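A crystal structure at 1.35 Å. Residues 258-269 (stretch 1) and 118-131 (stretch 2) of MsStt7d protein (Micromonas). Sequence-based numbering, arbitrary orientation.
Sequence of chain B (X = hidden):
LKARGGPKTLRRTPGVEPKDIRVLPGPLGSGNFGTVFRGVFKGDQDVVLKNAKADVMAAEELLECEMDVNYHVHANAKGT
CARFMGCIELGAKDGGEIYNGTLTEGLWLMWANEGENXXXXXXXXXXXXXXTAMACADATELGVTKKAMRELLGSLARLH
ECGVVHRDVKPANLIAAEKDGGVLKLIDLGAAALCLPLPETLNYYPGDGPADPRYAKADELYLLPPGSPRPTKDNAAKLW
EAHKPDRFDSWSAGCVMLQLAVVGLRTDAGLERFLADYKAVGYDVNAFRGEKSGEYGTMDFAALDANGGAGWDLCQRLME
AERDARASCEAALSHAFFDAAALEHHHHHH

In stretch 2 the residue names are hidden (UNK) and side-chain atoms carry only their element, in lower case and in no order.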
ATOM      1  N   LEU B 258      18.114 -12.131 -14.759  1.00 10.99           N
ATOM      2  CA  LEU B 258      17.740 -13.546 -14.649  1.00 11.58           C
ATOM      3  C   LEU B 258      16.416 -13.810 -15.332  1.00 11.73           C
ATOM      4  O   LEU B 258      16.243 -14.823 -16.006  1.00 12.78           O
ATOM      5  CB  LEU B 258      17.643 -13.958 -13.190  1.00 11.88           C
ATOM      6  CG  LEU B 258      18.998 -14.061 -12.454  1.00 12.06           C
ATOM      7  CD1 LEU B 258      18.852 -14.037 -10.949  1.00 13.61           C
ATOM      8  CD2 LEU B 258      19.766 -15.329 -12.878  1.00 15.94           C
ATOM      9  N   GLN B 259      15.408 -12.959 -15.073  1.00 11.20           N
ATOM     10  CA  GLN B 259      14.115 -13.206 -15.661  1.00 11.44           C
ATOM     11  C   GLN B 259      14.087 -13.031 -17.172  1.00 11.38           C
ATOM     12  O   GLN B 259      13.404 -13.769 -17.862  1.00 12.94           O
ATOM     13  CB  GLN B 259      13.092 -12.316 -14.967  1.00 11.99           C
ATOM     14  CG  GLN B 259      12.999 -12.594 -13.476  1.00 12.25           C
ATOM     15  CD  GLN B 259      11.704 -12.140 -12.848  1.00 12.69           C
ATOM     16  OE1 GLN B 259      10.883 -12.960 -12.365  1.00 17.53           O
ATOM     17  NE2 GLN B 259      11.578 -10.854 -12.738  1.00 10.75           N
ATOM     18  N   LEU B 260      14.773 -11.994 -17.669  1.00 11.39           N
ATOM     19  CA  LEU B 260      14.817 -11.840 -19.126  1.00 11.04           C
ATOM     20  C   LEU B 260      15.538 -13.035 -19.766  1.00 10.84           C
ATOM     21  O   LEU B 260      15.135 -13.467 -20.833  1.00 11.49           O
ATOM     22  CB  LEU B 260      15.527 -10.533 -19.487  1.00 11.89           C
ATOM     23  CG  LEU B 260      14.768  -9.293 -18.993  1.00 13.27           C
ATOM     24  CD1 LEU B 260      15.619  -8.106 -19.362  1.00 18.04           C
ATOM     25  CD2 LEU B 260      13.397  -9.275 -19.648  1.00 21.79           C
ATOM     26  N   ALA B 261      16.627 -13.478 -19.138  1.00 10.73           N
ATOM     27  CA  ALA B 261      17.493 -14.502 -19.728  1.00 11.70           C
ATOM     28  C   ALA B 261      16.907 -15.909 -19.702  1.00 12.39           C
ATOM     29  O   ALA B 261      17.248 -16.710 -20.583  1.00 13.43           O
ATOM     30  CB  ALA B 261      18.844 -14.477 -19.021  1.00 12.54           C
ATOM     31  N   VAL B 262      16.060 -16.223 -18.713  1.00 13.19           N
ATOM     32  CA  VAL B 262      15.624 -17.628 -18.481  1.00 13.35           C
ATOM     33  C   VAL B 262      14.107 -17.652 -18.353  1.00 12.98           C
ATOM     34  O   VAL B 262      13.573 -17.115 -17.353  1.00 14.86           O
ATOM     35  CB  VAL B 262      16.257 -18.236 -17.225  1.00 14.46           C
ATOM     36  CG1 VAL B 262      15.899 -19.712 -17.085  1.00 16.53           C
ATOM     37  CG2 VAL B 262      17.771 -18.041 -17.223  1.00 16.76           C
ATOM     38  N   VAL B 263      13.423 -18.173 -19.376  1.00 13.89           N
ATOM     39  CA  VAL B 263      11.946 -18.168 -19.432  1.00 14.49           C
ATOM     40  C   VAL B 263      11.371 -18.703 -18.111  1.00 14.66           C
ATOM     41  O   VAL B 263      10.408 -18.134 -17.565  1.00 15.52           O
ATOM     42  CB  VAL B 263      11.370 -18.891 -20.675  1.00 14.76           C
ATOM     43  CG1 VAL B 263       9.849 -19.002 -20.587  1.00 17.98           C
ATOM     44  CG2 VAL B 263      11.801 -18.141 -21.932  1.00 16.91           C
ATOM     45  N   GLY B 264      11.911 -19.811 -17.637  1.00 15.69           N
ATOM     46  CA  GLY B 264      11.383 -20.421 -16.411  1.00 16.45           C
ATOM     47  C   GLY B 264      11.579 -19.599 -15.144  1.00 16.07           C
ATOM     48  O   GLY B 264      10.934 -19.911 -14.118  1.00 17.85           O
ATOM     49  N   LEU B 265      12.406 -18.533 -15.176  1.00 14.52           N
ATOM     50  CA  LEU B 265      12.515 -17.679 -14.002  1.00 14.26           C
ATOM     51  C   LEU B 265      11.566 -16.486 -14.071  1.00 13.65           C
ATOM     52  O   LEU B 265      11.629 -15.628 -13.188  1.00 14.32           O
ATOM     53  CB  LEU B 265      13.942 -17.191 -13.808  1.00 14.97           C
ATOM     54  CG  LEU B 265      14.963 -18.341 -13.671  1.00 14.95           C
ATOM     55  CD1 LEU B 265      16.361 -17.773 -13.491  1.00 15.88           C
ATOM     56  CD2 LEU B 265      14.571 -19.267 -12.524  1.00 16.88           C
ATOM     57  N   ARG B 266      10.698 -16.436 -15.082  1.00 14.37           N
ATOM     58  CA  ARG B 266       9.820 -15.255 -15.241  1.00 13.71           C
ATOM     59  C   ARG B 266       8.628 -15.232 -14.290  1.00 14.36           C
ATOM     60  O   ARG B 266       7.977 -14.201 -14.153  1.00 16.82           O
ATOM     61  CB  ARG B 266       9.345 -15.102 -16.693  1.00 14.88           C
ATOM     62  CG  ARG B 266      10.554 -14.764 -17.566  1.00 14.76           C
ATOM     63  CD  ARG B 266      10.208 -14.659 -19.023  1.00 15.42           C
ATOM     64  NE  ARG B 266      11.394 -14.259 -19.784  1.00 14.13           N
ATOM     65  CZ  ARG B 266      11.422 -14.227 -21.124  1.00 13.17           C
ATOM     66  NH1 ARG B 266      10.327 -14.518 -21.835  1.00 15.09           N
ATOM     67  NH2 ARG B 266      12.538 -13.903 -21.783  1.00 13.69           N
ATOM     68  N   THR B 267       8.274 -16.383 -13.710  1.00 16.56           N
ATOM     69  CA  THR B 267       7.198 -16.387 -12.729  1.00 17.09           C
ATOM     70  C   THR B 267       7.824 -16.005 -11.392  1.00 16.54           C
ATOM     71  O   THR B 267       9.030 -16.162 -11.176  1.00 17.30           O
ATOM     72  CB  THR B 267       6.622 -17.792 -12.595  1.00 19.72           C
ATOM     73  OG1 THR B 267       7.682 -18.685 -12.250  1.00 22.29           O
ATOM     74  CG2 THR B 267       5.997 -18.230 -13.881  1.00 22.63           C
ATOM     75  N   ASP B 268       7.002 -15.504 -10.471  1.00 17.30           N
ATOM     76  CA  ASP B 268       7.488 -15.194  -9.136  1.00 15.47           C
ATOM     77  C   ASP B 268       8.099 -16.441  -8.509  1.00 15.76           C
ATOM     78  O   ASP B 268       9.119 -16.340  -7.844  1.00 17.23           O
ATOM     79  CB  ASP B 268       6.342 -14.755  -8.215  1.00 16.64           C
ATOM     80  CG  ASP B 268       5.819 -13.362  -8.516  1.00 16.13           C
ATOM     81  OD1 ASP B 268       6.341 -12.604  -9.369  1.00 19.80           O
ATOM     82  OD2 ASP B 268       4.928 -12.926  -7.775  1.00 20.17           O
ATOM     83  N   ALA B 269       7.427 -17.589  -8.666  1.00 19.05           N
ATOM     84  CA  ALA B 269       7.882 -18.818  -8.054  1.00 18.82           C
ATOM     85  C   ALA B 269       9.223 -19.283  -8.624  1.00 17.54           C
ATOM     86  O   ALA B 269      10.079 -19.770  -7.870  1.00 20.01           O
ATOM     87  CB  ALA B 269       6.827 -19.914  -8.215  1.00 22.98           C
ATOM     88  N   UNK B 118       3.922  -3.504 -19.689  1.00 17.97           N
ATOM     89  CA  UNK B 118       5.147  -3.470 -18.868  1.00 13.49           C
ATOM     90  C   UNK B 118       6.046  -4.618 -19.333  1.00 10.93           C
ATOM     91  O   UNK B 118       5.545  -5.554 -19.941  1.00 14.31           O
ATOM     92  o   UNK B 118       4.420  -5.046 -17.155  1.00 15.82           O
ATOM     93  c   UNK B 118       3.760  -2.735 -16.863  1.00 16.80           C
ATOM     94  c   UNK B 118       4.849  -3.684 -17.358  1.00 13.93           C
ATOM     95  N   UNK B 119       7.320  -4.576 -18.992  1.00 11.94           N
ATOM     96  CA  UNK B 119       8.202  -5.705 -19.323  1.00 13.29           C
ATOM     97  C   UNK B 119       7.754  -6.985 -18.606  1.00 13.14           C
ATOM     98  O   UNK B 119       7.897  -8.075 -19.161  1.00 13.19           O
ATOM     99  c   UNK B 119       9.655  -5.302 -19.052  1.00 12.37           C
ATOM    100  c   UNK B 119      10.557  -6.542 -19.123  1.00 13.99           C
ATOM    101  c   UNK B 119      10.064  -4.223 -20.083  1.00 14.28           C
ATOM    102  N   UNK B 120       7.170  -6.847 -17.425  1.00 12.24           N
ATOM    103  CA  UNK B 120       6.644  -8.036 -16.740  1.00 11.89           C
ATOM    104  C   UNK B 120       5.582  -8.699 -17.601  1.00 12.53           C
ATOM    105  O   UNK B 120       5.611  -9.929 -17.817  1.00 14.75           O
ATOM    106  c   UNK B 120       5.506  -8.900 -14.616  1.00 15.44           C
ATOM    107  o   UNK B 120       3.649  -8.010 -13.423  1.00 22.29           O
ATOM    108  o   UNK B 120       5.446  -8.449 -12.253  1.00 19.74           O
ATOM    109  c   UNK B 120       4.820  -8.441 -13.336  1.00 16.46           C
ATOM    110  c   UNK B 120       6.092  -7.687 -15.344  1.00 12.56           C
ATOM    111  N   UNK B 121       4.623  -7.904 -18.055  1.00 12.89           N
ATOM    112  CA  UNK B 121       3.516  -8.493 -18.811  1.00 14.53           C
ATOM    113  C   UNK B 121       4.016  -9.051 -20.150  1.00 14.58           C
ATOM    114  O   UNK B 121       3.617 -10.152 -20.556  1.00 16.82           O
ATOM    115  c   UNK B 121       2.403  -7.452 -19.002  1.00 15.09           C
ATOM    116  N   UNK B 122       4.935  -8.343 -20.821  1.00 13.68           N
ATOM    117  CA  UNK B 122       5.399  -8.795 -22.114  1.00 14.02           C
ATOM    118  C   UNK B 122       6.219 -10.064 -21.925  1.00 14.77           C
ATOM    119  O   UNK B 122       6.036 -10.993 -22.705  1.00 16.09           O
ATOM    120  c   UNK B 122       6.275  -7.709 -22.742  1.00 16.27           C
ATOM    121  c   UNK B 122       4.833  -6.838 -24.617  1.00 22.22           C
ATOM    122  c   UNK B 122       6.511  -5.348 -23.492  1.00 20.82           C
ATOM    123  c   UNK B 122       5.511  -6.491 -23.295  1.00 17.88           C
ATOM    124  N   UNK B 123       7.128 -10.092 -20.954  1.00 13.47           N
ATOM    125  CA  UNK B 123       8.002 -11.261 -20.814  1.00 13.16           C
ATOM    126  C   UNK B 123       7.168 -12.504 -20.506  1.00 14.68           C
ATOM    127  O   UNK B 123       7.519 -13.586 -20.990  1.00 15.86           O
ATOM    128  c   UNK B 123       9.211 -11.141 -15.680  1.00 15.27           C
ATOM    129  s   UNK B 123      10.016 -10.680 -17.223  1.00 14.23           S
ATOM    130  c   UNK B 123       8.662 -11.167 -18.316  1.00 13.90           C
ATOM    131  c   UNK B 123       9.092 -11.052 -19.770  1.00 13.14           C
ATOM    132  N   UNK B 124       6.086 -12.344 -19.754  1.00 15.45           N
ATOM    133  CA  UNK B 124       5.233 -13.489 -19.433  1.00 16.63           C
ATOM    134  C   UNK B 124       4.382 -13.930 -20.619  1.00 18.44           C
ATOM    135  O   UNK B 124       4.060 -15.121 -20.704  1.00 21.63           O
ATOM    136  c   UNK B 124       4.600 -12.736 -15.682  1.00 18.26           C
ATOM    137  n   UNK B 124       6.135 -12.570 -12.345  1.00 20.21           N
ATOM    138  c   UNK B 124       5.314 -13.145 -16.967  1.00 18.29           C
ATOM    139  n   UNK B 124       5.511 -12.787 -14.542  1.00 18.52           N
ATOM    140  c   UNK B 124       5.205 -12.446 -13.295  1.00 19.10           C
ATOM    141  n   UNK B 124       4.025 -11.898 -13.029  1.00 24.34           N
ATOM    142  c   UNK B 124       4.414 -13.219 -18.172  1.00 19.07           C
ATOM    143  N   UNK B 125       4.057 -13.017 -21.543  1.00 17.48           N
ATOM    144  CA  UNK B 125       3.394 -13.397 -22.795  1.00 19.26           C
ATOM    145  C   UNK B 125       4.388 -14.179 -23.668  1.00 19.88           C
ATOM    146  O   UNK B 125       4.032 -15.155 -24.315  1.00 24.97           O
ATOM    147  c   UNK B 125       2.881 -12.161 -23.558  1.00 21.93           C
ATOM    148  c   UNK B 125       1.577 -11.601 -23.014  1.00 28.03           C
ATOM    149  n   UNK B 125       1.089  -9.694 -27.282  1.00 56.93           N
ATOM    150  n   UNK B 125       1.736  -8.227 -25.630  1.00 42.47           N
ATOM    151  c   UNK B 125       1.228 -10.257 -23.647  1.00 36.90           C
ATOM    152  c   UNK B 125       1.286  -9.429 -25.992  1.00 47.65           C
ATOM    153  n   UNK B 125       1.049 -10.383 -25.091  1.00 44.25           N
ATOM    154  N   UNK B 126       5.648 -13.771 -23.642  1.00 17.52           N
ATOM    155  CA  UNK B 126       6.716 -14.520 -24.307  1.00 17.39           C
ATOM    156  C   UNK B 126       7.841 -13.610 -24.767  1.00 15.44           C
ATOM    157  O   UNK B 126       7.712 -12.378 -24.891  1.00 17.48           O
ATOM    158  N   UNK B 127       8.978 -14.218 -25.082  1.00 16.10           N
ATOM    159  CA  UNK B 127      10.118 -13.489 -25.648  1.00 15.69           C
ATOM    160  C   UNK B 127       9.783 -12.826 -26.981  1.00 16.40           C
ATOM    161  O   UNK B 127      10.257 -11.706 -27.227  1.00 16.36           O
ATOM    162  o   UNK B 127      11.700 -14.808 -24.479  1.00 16.57           O
ATOM    163  c   UNK B 127      11.311 -14.429 -25.805  1.00 15.77           C
ATOM    164  c   UNK B 127      12.460 -13.760 -26.570  1.00 15.85           C
ATOM    165  N   UNK B 128       8.952 -13.440 -27.813  1.00 16.64           N
ATOM    166  CA  UNK B 128       8.547 -12.816 -29.077  1.00 17.99           C
ATOM    167  C   UNK B 128       7.812 -11.469 -28.964  1.00 17.49           C
ATOM    168  O   UNK B 128       8.287 -10.483 -29.525  1.00 18.60           O
ATOM    169  c   UNK B 128       7.827 -13.775 -30.000  1.00 21.78           C
ATOM    170  N   UNK B 129       6.717 -11.401 -28.184  1.00 17.31           N
ATOM    171  CA  UNK B 129       6.038 -10.097 -28.068  1.00 17.58           C
ATOM    172  C   UNK B 129       6.921  -9.091 -27.312  1.00 16.69           C
ATOM    173  O   UNK B 129       6.909  -7.900 -27.655  1.00 16.62           O
ATOM    174  c   UNK B 129       4.982 -11.759 -26.689  1.00 20.05           C
ATOM    175  c   UNK B 129       5.880 -12.497 -27.661  1.00 19.24           C
ATOM    176  c   UNK B 129       4.765 -10.419 -27.283  1.00 21.03           C
ATOM    177  N   UNK B 130       7.796  -9.536 -26.396  1.00 15.63           N
ATOM    178  CA  UNK B 130       8.713  -8.640 -25.717  1.00 13.86           C
ATOM    179  C   UNK B 130       9.704  -8.031 -26.732  1.00 14.55           C
ATOM    180  O   UNK B 130       9.875  -6.807 -26.788  1.00 13.51           O
ATOM    181  c   UNK B 130       9.425  -9.378 -24.569  1.00 14.31           C
ATOM    182  c   UNK B 130      10.555  -8.597 -23.893  1.00 13.73           C
ATOM    183  c   UNK B 130      11.311  -9.527 -22.911  1.00 16.92           C
ATOM    184  c   UNK B 130      10.030  -7.329 -23.247  1.00 15.08           C
ATOM    185  N   UNK B 131      10.329  -8.879 -27.547  1.00 14.69           N
ATOM    186  CA  UNK B 131      11.264  -8.429 -28.567  1.00 14.60           C
ATOM    187  C   UNK B 131      10.606  -7.480 -29.551  1.00 14.43           C
ATOM    188  O   UNK B 131      11.209  -6.476 -29.909  1.00 14.66           O
ATOM    189  c   UNK B 131      11.811  -9.622 -29.311  1.00 15.25           C
TER
HETATM  190  O   HOH W   1       3.847 -11.117  -9.932  1.00 40.30           O

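Position 118 carries one side-chain carbon bearing an oxygen and a second carbon, and lies beyond reach of stretch 1. Its oxygen sits 3.0 Å from the backbone N of position 121, capping the helix that follows; a beta-branched hydroxyl side chain of this kind is Thr 118. Position 119 has three carbons, forked at the first, and one branch lies against Leu 260. This is Val 119, with CG1 4.0 Å from Leu 260 CD2. At position 120 a chain of three carbons ends in two oxygens, the carboxylate of Glu 120, which makes no contact with stretch 1. Position 121 has a single carbon on the exposed side of the helix and is Ala 121. Four carbons forked at the second identify position 122 as Leu 122, buried but away from this contact.

Position 123 is unmistakable: two carbons, a sulfur and a terminal carbon in an unbranched chain, pointing toward stretch 1 and passing Gln 259, Leu 260 and Arg 266. It is Met 123. Its SD lies 4.4 Å from Leu 260 CD2, and its CB covers one face of the Arg 266 guanidinium.

Position 124 shows three carbons, a nitrogen, and a carbon carrying two further nitrogens, a guanidinium whose edge meets a backbone oxygen and a carboxylate of stretch 1. As Arg 124, it donates from NE to Arg 266 O at 2.9 Å and from NH2 to the same Arg 266 O at 3.1 Å; NH2 also forms a salt bridge with Asp 268 OD1 at 3.0 Å. Position 125 has the same set of atoms but directs its CB away from stretch 1 and touches nothing there: Arg 125.

Position 126 has no side-chain atoms and is Gly 126. Its positive phi ends the first helix, and a CB at these backbone angles would jam against the carbonyl O of Arg 125. Position 127 again has one carbon bearing an oxygen and a carbon, the oxygen facing the guanidinium of Arg 266. It is Thr 127, whose OG1 accepts from both NH1 and NH2 of Arg 266, each at 3.0 Å. Position 128, with one carbon, is Ala 128. At position 129 three carbons close a ring onto the backbone N, as only proline does: Pro 129. Position 130 has four carbons forked at the second and points toward Leu 260; this is Leu 130, its CD2 3.9 Å from Leu 260 CD2. The lone carbon of position 131 marks Ala 131.

The contact works through two arginines, one from each stretch. Arg 266 is held in place by its own stretch, with NE bonded to Gln 259 O and NH2 to Leu 260 O, both at 2.8 Å, so that its remaining donors face Thr 127 and, weakly, Met 123 O. Arg 124 reaches back to the backbone of Arg 266 and to Asp 268. Beside this polar network, Leu 260 packs against Val 119, Met 123 and Leu 130, joining the two helices of stretch 2 through one apolar side chain.

Stretch 2 118-131: TVEALMRRGTAPLA
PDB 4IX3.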